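Long-range contacts in phenylalanine ammonia-lyase (Rhodosporidium toruloides, PDB 1Y2M), which catalyses the non-oxidative deamination of L-phenylalanine and L-tyrosine to trans-cinnamic acid and p-coumaric acid, releasing ammonium: residues Thr39-Ile47 against Pro323-Asn331; Phe668-Arg678 against Thr690-Ala701. All coordinates share one frame; numbering follows the deposited sequence.

Contact 1 (Thr39-Ile47 against Pro323-Asn331); sequences TTQVTQVDI and PTQIEVAGN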
loop_
_atom_site.group_PDB
_atom_site.type_symbol
_atom_site.label_atom_id
_atom_site.label_comp_id
_atom_site.label_asym_id
_atom_site.label_seq_id
_atom_site.Cartn_x
_atom_site.Cartn_y
_atom_site.Cartn_z
ATOM N N THR B 39 -28.033 -1.902 11.589
ATOM C CA THR B 39 -29.336 -1.757 12.199
ATOM C C THR B 39 -29.952 -0.390 11.995
ATOM O O THR B 39 -29.281 0.636 12.086
ATOM C CB THR B 39 -29.312 -2.065 13.742
ATOM O OG1 THR B 39 -30.626 -1.861 14.285
ATOM C CG2 THR B 39 -28.297 -1.190 14.520
ATOM N N THR B 40 -31.251 -0.394 11.740
ATOM C CA THR B 40 -32.002 0.832 11.536
ATOM C C THR B 40 -32.291 1.524 12.885
ATOM O O THR B 40 -32.778 2.658 12.920
ATOM C CB THR B 40 -33.339 0.517 10.830
ATOM O OG1 THR B 40 -33.995 -0.555 11.533
ATOM C CG2 THR B 40 -33.107 0.153 9.308
ATOM N N GLN B 41 -31.994 0.848 13.992
ATOM C CA GLN B 41 -32.338 1.391 15.312
ATOM C C GLN B 41 -31.270 2.338 15.892
ATOM O O GLN B 41 -31.427 2.813 17.012
ATOM C CB GLN B 41 -32.666 0.266 16.309
ATOM C CG GLN B 41 -33.577 0.722 17.471
ATOM C CD GLN B 41 -34.747 1.609 17.015
ATOM O OE1 GLN B 41 -35.685 1.134 16.366
ATOM N NE2 GLN B 41 -34.683 2.905 17.350
ATOM N N VAL B 42 -30.199 2.628 15.154
ATOM C CA VAL B 42 -29.285 3.680 15.599
ATOM C C VAL B 42 -28.648 4.297 14.389
ATOM O O VAL B 42 -28.421 3.608 13.393
ATOM C CB VAL B 42 -28.190 3.164 16.502
ATOM C CG1 VAL B 42 -27.145 2.334 15.696
ATOM C CG2 VAL B 42 -27.540 4.334 17.286
ATOM N N THR B 43 -28.398 5.589 14.448
ATOM C CA THR B 43 -27.837 6.270 13.298
ATOM C C THR B 43 -26.642 7.073 13.733
ATOM O O THR B 43 -26.455 7.383 14.915
ATOM C CB THR B 43 -28.850 7.229 12.654
ATOM O OG1 THR B 43 -29.183 8.248 13.617
ATOM C CG2 THR B 43 -30.123 6.484 12.210
ATOM N N GLN B 44 -25.870 7.505 12.747
ATOM C CA GLN B 44 -24.713 8.331 13.007
ATOM C C GLN B 44 -25.151 9.666 13.588
ATOM O O GLN B 44 -24.548 10.163 14.521
ATOM C CB GLN B 44 -23.901 8.507 11.720
ATOM C CG GLN B 44 -22.656 9.340 11.887
ATOM C CD GLN B 44 -21.762 9.200 10.692
ATOM O OE1 GLN B 44 -22.229 9.449 9.571
ATOM N NE2 GLN B 44 -20.478 8.791 10.892
ATOM N N VAL B 45 -26.229 10.250 13.054
ATOM C CA VAL B 45 -26.730 11.469 13.654
ATOM C C VAL B 45 -27.090 11.274 15.131
ATOM O O VAL B 45 -26.750 12.151 15.951
ATOM C CB VAL B 45 -27.969 12.037 12.866
ATOM C CG1 VAL B 45 -28.530 13.270 13.606
ATOM C CG2 VAL B 45 -27.592 12.439 11.431
ATOM N N ASP B 46 -27.768 10.165 15.485
ATOM C CA ASP B 46 -28.072 9.858 16.908
ATOM C C ASP B 46 -26.779 9.847 17.764
ATOM O O ASP B 46 -26.737 10.405 18.871
ATOM C CB ASP B 46 -28.711 8.463 17.080
ATOM C CG ASP B 46 -30.116 8.354 16.514
ATOM O OD1 ASP B 46 -30.770 9.418 16.330
ATOM O OD2 ASP B 46 -30.552 7.178 16.271
ATOM N N ILE B 47 -25.748 9.185 17.239
ATOM C CA ILE B 47 -24.446 9.064 17.890
ATOM C C ILE B 47 -23.778 10.429 18.092
ATOM O O ILE B 47 -23.292 10.778 19.170
ATOM C CB ILE B 47 -23.528 8.116 17.082
ATOM C CG1 ILE B 47 -24.069 6.687 17.268
ATOM C CG2 ILE B 47 -22.071 8.275 17.526
ATOM C CD1 ILE B 47 -23.445 5.588 16.382
ATOM N N PRO B 323 -29.060 -0.938 6.119
ATOM C CA PRO B 323 -29.462 0.115 7.053
ATOM C C PRO B 323 -28.787 1.461 6.903
ATOM O O PRO B 323 -29.454 2.499 6.980
ATOM C CB PRO B 323 -29.176 -0.510 8.424
ATOM C CG PRO B 323 -29.442 -1.999 8.190
ATOM C CD PRO B 323 -28.899 -2.254 6.789
ATOM N N THR B 324 -27.488 1.472 6.651
ATOM C CA THR B 324 -26.769 2.755 6.554
ATOM C C THR B 324 -26.943 3.381 5.189
ATOM O O THR B 324 -26.776 4.607 5.072
ATOM C CB THR B 324 -25.289 2.629 6.875
ATOM O OG1 THR B 324 -24.728 1.564 6.088
ATOM C CG2 THR B 324 -25.097 2.382 8.391
ATOM N N GLN B 325 -27.296 2.600 4.167
ATOM C CA GLN B 325 -27.684 3.213 2.905
ATOM C C GLN B 325 -29.008 3.985 3.083
ATOM O O GLN B 325 -29.176 5.133 2.617
ATOM C CB GLN B 325 -27.879 2.148 1.840
ATOM C CG GLN B 325 -28.121 2.744 0.464
ATOM C CD GLN B 325 -28.265 1.697 -0.608
ATOM O OE1 GLN B 325 -27.494 0.736 -0.660
ATOM N NE2 GLN B 325 -29.222 1.918 -1.535
ATOM N N ILE B 326 -29.964 3.329 3.726
ATOM C CA ILE B 326 -31.240 3.955 4.091
ATOM C C ILE B 326 -30.978 5.237 4.871
ATOM O O ILE B 326 -31.574 6.263 4.602
ATOM C CB ILE B 326 -32.077 2.994 4.905
ATOM C CG1 ILE B 326 -32.528 1.799 4.047
ATOM C CG2 ILE B 326 -33.250 3.696 5.554
ATOM C CD1 ILE B 326 -33.165 0.689 4.864
ATOM N N GLU B 327 -30.071 5.149 5.842
ATOM C CA GLU B 327 -29.745 6.285 6.680
ATOM C C GLU B 327 -29.244 7.478 5.883
ATOM O O GLU B 327 -29.688 8.607 6.072
ATOM C CB GLU B 327 -28.724 5.863 7.725
ATOM C CG GLU B 327 -28.122 6.974 8.515
ATOM C CD GLU B 327 -27.095 6.472 9.566
ATOM O OE1 GLU B 327 -27.087 5.259 9.852
ATOM O OE2 GLU B 327 -26.348 7.297 10.082
ATOM N N VAL B 328 -28.255 7.227 5.037
ATOM C CA VAL B 328 -27.630 8.320 4.284
ATOM C C VAL B 328 -28.651 8.955 3.284
ATOM O O VAL B 328 -28.781 10.184 3.181
ATOM C CB VAL B 328 -26.374 7.821 3.548
ATOM C CG1 VAL B 328 -25.874 8.891 2.574
ATOM C CG2 VAL B 328 -25.289 7.361 4.554
ATOM N N ALA B 329 -29.373 8.133 2.555
ATOM C CA ALA B 329 -30.402 8.622 1.630
ATOM C C ALA B 329 -31.428 9.464 2.371
ATOM O O ALA B 329 -31.853 10.514 1.910
ATOM C CB ALA B 329 -31.059 7.482 0.922
ATOM N N GLY B 330 -31.802 9.011 3.556
ATOM C CA GLY B 330 -32.756 9.759 4.382
ATOM C C GLY B 330 -32.216 11.104 4.830
ATOM O O GLY B 330 -32.967 12.089 4.875
ATOM N N ASN B 331 -30.952 11.159 5.232
ATOM C CA ASN B 331 -30.333 12.447 5.614
ATOM C C ASN B 331 -30.336 13.402 4.435
ATOM O O ASN B 331 -30.775 14.536 4.564
ATOM C CB ASN B 331 -28.891 12.254 6.093
ATOM C CG ASN B 331 -28.785 11.585 7.460
ATOM O OD1 ASN B 331 -29.726 11.605 8.244
ATOM N ND2 ASN B 331 -27.560 11.058 7.773
HETATM O O HOH W 1 -24.725 9.137 8.458
HETATM O O HOH W 2 -27.455 9.597 10.403
#
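The carboxylate of Glu327 turns one face to Thr43, whose CB sits 3.6 Å above CD of Glu327 with CG2 over the same side. Gln44 N comes from that side too, donating to Glu327 OE2 at 2.7 Å in a nearly straight bond (163°), the nitrogen 37° out of the carboxylate plane. Two bridging waters donate to OE2: one lies on the other side of the plane and links it to Gln44 OE1, the second ties it to Val45 N and Asn331 ND2. Three donors grip one oxygen at the first turn of helix 44-52, where the helix end would probably favour the ionised acid. Glu327 reaches this spot fully extended, its CG opposite its backbone N (chi1 170°). Val45 CG2 lies 3.9 Å from both OD1 and ND2 of Asn331. Thr43 and Asp46 form a capping box, Asp46 N donating to Thr43 OG1. At the start of helix 323-336, which also carries Glu327 and Asn331, Pro323 CB packs 3.6 Å from Thr39 N. Helix 273-303 flanks the joint, Ser290 bonding Gln44 OE1 and Gln294 bonding Asn331 ND2; helix 368-391 touches both segments, and Ile388 of the second subunit packs on Pro323.

Contact 2 (Phe668-Arg678 against Thr690-Ala701); sequences FVREELGVKAR and TIGSNVSKIYEA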
loop_
_atom_site.group_PDB
_atom_site.type_symbol
_atom_site.label_atom_id
_atom_site.label_comp_id
_atom_site.label_asym_id
_atom_site.label_seq_id
_atom_site.Cartn_x
_atom_site.Cartn_y
_atom_site.Cartn_z
ATOM N N PHE B 668 -24.238 30.054 7.861
ATOM C CA PHE B 668 -23.093 29.903 8.766
ATOM C C PHE B 668 -21.811 30.377 8.131
ATOM O O PHE B 668 -21.031 31.111 8.727
ATOM C CB PHE B 668 -22.941 28.439 9.167
ATOM C CG PHE B 668 -21.743 28.163 10.026
ATOM C CD1 PHE B 668 -21.665 28.686 11.326
ATOM C CD2 PHE B 668 -20.687 27.373 9.541
ATOM C CE1 PHE B 668 -20.546 28.435 12.140
ATOM C CE2 PHE B 668 -19.592 27.122 10.342
ATOM C CZ PHE B 668 -19.523 27.639 11.651
ATOM N N VAL B 669 -21.577 29.960 6.887
ATOM C CA VAL B 669 -20.313 30.286 6.235
ATOM C C VAL B 669 -20.305 31.756 5.772
ATOM O O VAL B 669 -19.330 32.502 5.996
ATOM C CB VAL B 669 -20.034 29.343 5.069
ATOM C CG1 VAL B 669 -18.787 29.789 4.365
ATOM C CG2 VAL B 669 -19.829 27.960 5.579
ATOM N N ARG B 670 -21.375 32.198 5.135
ATOM C CA ARG B 670 -21.433 33.506 4.554
ATOM C C ARG B 670 -21.480 34.605 5.630
ATOM O O ARG B 670 -20.877 35.676 5.468
ATOM C CB ARG B 670 -22.660 33.584 3.616
ATOM C CG ARG B 670 -22.478 32.910 2.255
ATOM C CD ARG B 670 -21.848 33.884 1.261
ATOM N NE ARG B 670 -21.732 33.292 -0.078
ATOM C CZ ARG B 670 -20.720 32.573 -0.496
ATOM N NH1 ARG B 670 -19.703 32.294 0.301
ATOM N NH2 ARG B 670 -20.704 32.136 -1.743
ATOM N N GLU B 671 -22.225 34.360 6.707
ATOM C CA GLU B 671 -22.425 35.352 7.752
ATOM C C GLU B 671 -21.529 35.113 8.935
ATOM O O GLU B 671 -20.720 35.982 9.270
ATOM C CB GLU B 671 -23.863 35.381 8.208
ATOM C CG GLU B 671 -24.848 35.652 7.114
ATOM C CD GLU B 671 -24.461 36.755 6.147
ATOM O OE1 GLU B 671 -23.941 37.807 6.566
ATOM O OE2 GLU B 671 -24.734 36.584 4.936
ATOM N N GLU B 672 -21.623 33.966 9.610
ATOM C CA GLU B 672 -20.826 33.808 10.824
ATOM C C GLU B 672 -19.339 33.733 10.560
ATOM O O GLU B 672 -18.543 34.328 11.309
ATOM C CB GLU B 672 -21.229 32.584 11.637
ATOM C CG GLU B 672 -22.564 32.719 12.330
ATOM C CD GLU B 672 -22.855 31.564 13.293
ATOM O OE1 GLU B 672 -22.120 31.401 14.303
ATOM O OE2 GLU B 672 -23.845 30.837 13.069
ATOM N N LEU B 673 -18.944 33.044 9.482
ATOM C CA LEU B 673 -17.535 32.937 9.117
ATOM C C LEU B 673 -17.060 34.092 8.244
ATOM O O LEU B 673 -15.850 34.282 8.073
ATOM C CB LEU B 673 -17.239 31.617 8.415
ATOM C CG LEU B 673 -17.553 30.339 9.170
ATOM C CD1 LEU B 673 -16.954 29.136 8.436
ATOM C CD2 LEU B 673 -17.124 30.426 10.631
ATOM N N GLY B 674 -17.982 34.861 7.684
ATOM C CA GLY B 674 -17.619 36.015 6.884
ATOM C C GLY B 674 -17.067 35.726 5.504
ATOM O O GLY B 674 -16.464 36.622 4.903
ATOM N N VAL B 675 -17.273 34.507 4.998
ATOM C CA VAL B 675 -16.733 34.058 3.718
ATOM C C VAL B 675 -17.756 34.363 2.631
ATOM O O VAL B 675 -18.786 33.697 2.577
ATOM C CB VAL B 675 -16.416 32.545 3.717
ATOM C CG1 VAL B 675 -15.969 32.128 2.376
ATOM C CG2 VAL B 675 -15.324 32.226 4.762
ATOM N N LYS B 676 -17.443 35.345 1.781
ATOM C CA LYS B 676 -18.365 35.934 0.821
ATOM C C LYS B 676 -18.130 35.287 -0.557
ATOM O O LYS B 676 -17.046 34.773 -0.885
ATOM C CB LYS B 676 -18.182 37.448 0.725
ATOM C CG LYS B 676 -18.395 38.216 2.048
ATOM C CD LYS B 676 -19.718 37.806 2.804
ATOM C CE LYS B 676 -20.126 38.600 4.067
ATOM N NZ LYS B 676 -19.184 38.393 5.130
ATOM N N ALA B 677 -19.142 35.376 -1.398
ATOM C CA ALA B 677 -18.936 35.155 -2.831
ATOM C C ALA B 677 -17.809 36.083 -3.325
ATOM O O ALA B 677 -17.598 37.164 -2.769
ATOM C CB ALA B 677 -20.187 35.437 -3.577
ATOM N N ARG B 678 -17.124 35.666 -4.384
ATOM C CA ARG B 678 -15.975 36.380 -4.913
ATOM C C ARG B 678 -16.246 36.858 -6.317
ATOM O O ARG B 678 -16.542 36.054 -7.235
ATOM C CB ARG B 678 -14.742 35.489 -4.951
ATOM C CG ARG B 678 -13.462 36.270 -5.240
ATOM C CD ARG B 678 -12.260 35.357 -5.436
ATOM N NE ARG B 678 -11.018 36.160 -5.405
ATOM C CZ ARG B 678 -10.367 36.507 -4.297
ATOM N NH1 ARG B 678 -10.724 36.064 -3.105
ATOM N NH2 ARG B 678 -9.310 37.285 -4.400
ATOM N N THR B 690 -7.175 36.566 -0.292
ATOM C CA THR B 690 -7.128 35.463 -1.212
ATOM C C THR B 690 -8.183 34.434 -0.967
ATOM O O THR B 690 -8.729 34.268 0.134
ATOM C CB THR B 690 -5.763 34.719 -1.132
ATOM O OG1 THR B 690 -5.591 34.247 0.215
ATOM C CG2 THR B 690 -4.613 35.651 -1.553
ATOM N N ILE B 691 -8.404 33.658 -2.010
ATOM C CA ILE B 691 -9.267 32.481 -1.905
ATOM C C ILE B 691 -8.821 31.573 -0.759
ATOM O O ILE B 691 -9.680 31.097 0.054
ATOM C CB ILE B 691 -9.220 31.741 -3.247
ATOM C CG1 ILE B 691 -9.885 32.619 -4.304
ATOM C CG2 ILE B 691 -9.905 30.323 -3.153
ATOM C CD1 ILE B 691 -9.515 32.204 -5.714
ATOM N N GLY B 692 -7.514 31.350 -0.666
ATOM C CA GLY B 692 -6.966 30.492 0.400
ATOM C C GLY B 692 -7.276 30.983 1.796
ATOM O O GLY B 692 -7.600 30.187 2.678
ATOM N N SER B 693 -7.189 32.305 1.988
ATOM C CA SER B 693 -7.500 32.921 3.280
ATOM C C SER B 693 -8.930 32.629 3.669
ATOM O O SER B 693 -9.222 32.360 4.820
ATOM C CB SER B 693 -7.244 34.417 3.262
ATOM O OG SER B 693 -5.842 34.700 3.233
ATOM N N ASN B 694 -9.826 32.631 2.678
ATOM C CA ASN B 694 -11.253 32.328 2.930
ATOM C C ASN B 694 -11.498 30.834 3.189
ATOM O O ASN B 694 -12.218 30.463 4.141
ATOM C CB ASN B 694 -12.140 32.909 1.808
ATOM C CG ASN B 694 -12.093 34.431 1.801
ATOM O OD1 ASN B 694 -11.800 35.091 0.796
ATOM N ND2 ASN B 694 -12.342 35.008 2.950
ATOM N N VAL B 695 -10.947 29.966 2.348
ATOM C CA VAL B 695 -11.041 28.529 2.597
ATOM C C VAL B 695 -10.491 28.197 4.009
ATOM O O VAL B 695 -11.065 27.376 4.775
ATOM C CB VAL B 695 -10.326 27.698 1.501
ATOM C CG1 VAL B 695 -10.369 26.210 1.837
ATOM C CG2 VAL B 695 -10.954 27.975 0.151
ATOM N N SER B 696 -9.387 28.841 4.377
ATOM C CA SER B 696 -8.808 28.648 5.707
ATOM C C SER B 696 -9.797 28.872 6.840
ATOM O O SER B 696 -9.773 28.139 7.839
ATOM C CB SER B 696 -7.557 29.480 5.866
ATOM O OG SER B 696 -6.582 29.085 4.888
ATOM N N LYS B 697 -10.621 29.897 6.730
ATOM C CA LYS B 697 -11.622 30.170 7.746
ATOM C C LYS B 697 -12.629 29.040 7.861
ATOM O O LYS B 697 -13.055 28.717 8.978
ATOM C CB LYS B 697 -12.334 31.481 7.431
ATOM C CG LYS B 697 -11.449 32.661 7.691
ATOM C CD LYS B 697 -12.105 33.985 7.427
ATOM C CE LYS B 697 -11.172 35.127 7.931
ATOM N NZ LYS B 697 -10.588 34.844 9.279
ATOM N N ILE B 698 -12.974 28.401 6.743
ATOM C CA ILE B 698 -13.894 27.255 6.755
ATOM C C ILE B 698 -13.216 26.064 7.443
ATOM O O ILE B 698 -13.780 25.401 8.322
ATOM C CB ILE B 698 -14.406 26.923 5.362
ATOM C CG1 ILE B 698 -15.101 28.165 4.749
ATOM C CG2 ILE B 698 -15.352 25.747 5.421
ATOM C CD1 ILE B 698 -15.666 27.985 3.364
ATOM N N TYR B 699 -12.028 25.752 6.946
ATOM C CA TYR B 699 -11.168 24.690 7.544
ATOM C C TYR B 699 -11.059 24.881 9.070
ATOM O O TYR B 699 -11.199 23.943 9.816
ATOM C CB TYR B 699 -9.799 24.706 6.905
ATOM C CG TYR B 699 -8.714 23.870 7.578
ATOM C CD1 TYR B 699 -8.577 22.504 7.358
ATOM C CD2 TYR B 699 -7.811 24.488 8.431
ATOM C CE1 TYR B 699 -7.537 21.781 7.952
ATOM C CE2 TYR B 699 -6.804 23.753 9.026
ATOM C CZ TYR B 699 -6.677 22.424 8.814
ATOM O OH TYR B 699 -5.625 21.779 9.434
ATOM N N GLU B 700 -10.788 26.100 9.518
ATOM C CA GLU B 700 -10.603 26.336 10.955
ATOM C C GLU B 700 -11.876 26.045 11.737
ATOM O O GLU B 700 -11.821 25.485 12.839
ATOM C CB GLU B 700 -10.077 27.741 11.206
ATOM C CG GLU B 700 -8.620 27.881 10.744
ATOM C CD GLU B 700 -8.009 29.274 10.884
ATOM O OE1 GLU B 700 -8.762 30.265 10.967
ATOM O OE2 GLU B 700 -6.751 29.382 10.929
ATOM N N ALA B 701 -13.024 26.390 11.153
ATOM C CA ALA B 701 -14.326 26.060 11.733
ATOM C C ALA B 701 -14.650 24.573 11.770
ATOM O O ALA B 701 -15.387 24.115 12.645
ATOM C CB ALA B 701 -15.429 26.829 11.014
#
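Arg678 on Ile691, Val675 on Asn694 and Leu673 on Ala701 carry most of this contact, in which the end of helix 662-672 and the loop after it pack along one side of helix 691-703 in the largely helical PAL/histidase fold, Val669 level with Ile698 and Arg678 with Ile691. Residues 668-672 make a wider pi-type turn, Leu673 N bonding Phe668 O, and Gly674 turns the chain out with positive phi. Arg678 lies crosswise over Ile691: with chi1 at -169° its side chain leaves on the far side from its backbone N and runs straight to NE, which lays one guanidinium face over Ile691 CG1, 3.7 Å from Arg678 NH1. Its nitrogens are held by outside partners: NH1 bonds Val689 O, NH2 pairs with Asp681, and NE forms a salt bridge to Glu136 of the third subunit. A leucine in place of Arg678 would probably leave that glutamate and Asp681 without their cationic mate and Val689 O without its donor. The side chain of Ile691 is about 8 Å from that of Lys468, which binds cinnamate. Val675 and Asn694 pass each other head to tail, Val675 CG1 3.9 Å from Asn694 CB, while CG2 sits 3.6 Å from the backbone Asn694 O and also meets CG1 of Ile698. Leu673 points its CD1 at Ala701 CB, 3.8 Å away, and its CD2 lies 4.0 Å from the same Ala701 CB. Leu532 of helix 506-560 packs on Val669 from outside the pair. Beside Leu673, Val669 CG1 rests 3.7 Å from Ile698 CD1.

How the contacts relate
Contacts 1 and 2 lie on opposite sides of the chain's centre, about 30 Å apart between their own centres and about 16 Å between nearest atoms, and share no helix. Contact 1 is only partly buried and smaller, burying 322 Å² against 472 Å²; contact 2 is mostly buried, with no touching residue exposed. Their chemistry differs accordingly: contact 1 centres on an acid and two waters at a helix start, whereas contact 2 has no hydrogen bond between its segments and relies on aliphatic packing, with the guanidinium of Arg678 paired to residues beyond them. Each borders another copy of the protein, the second subunit at contact 1 and the third at contact 2.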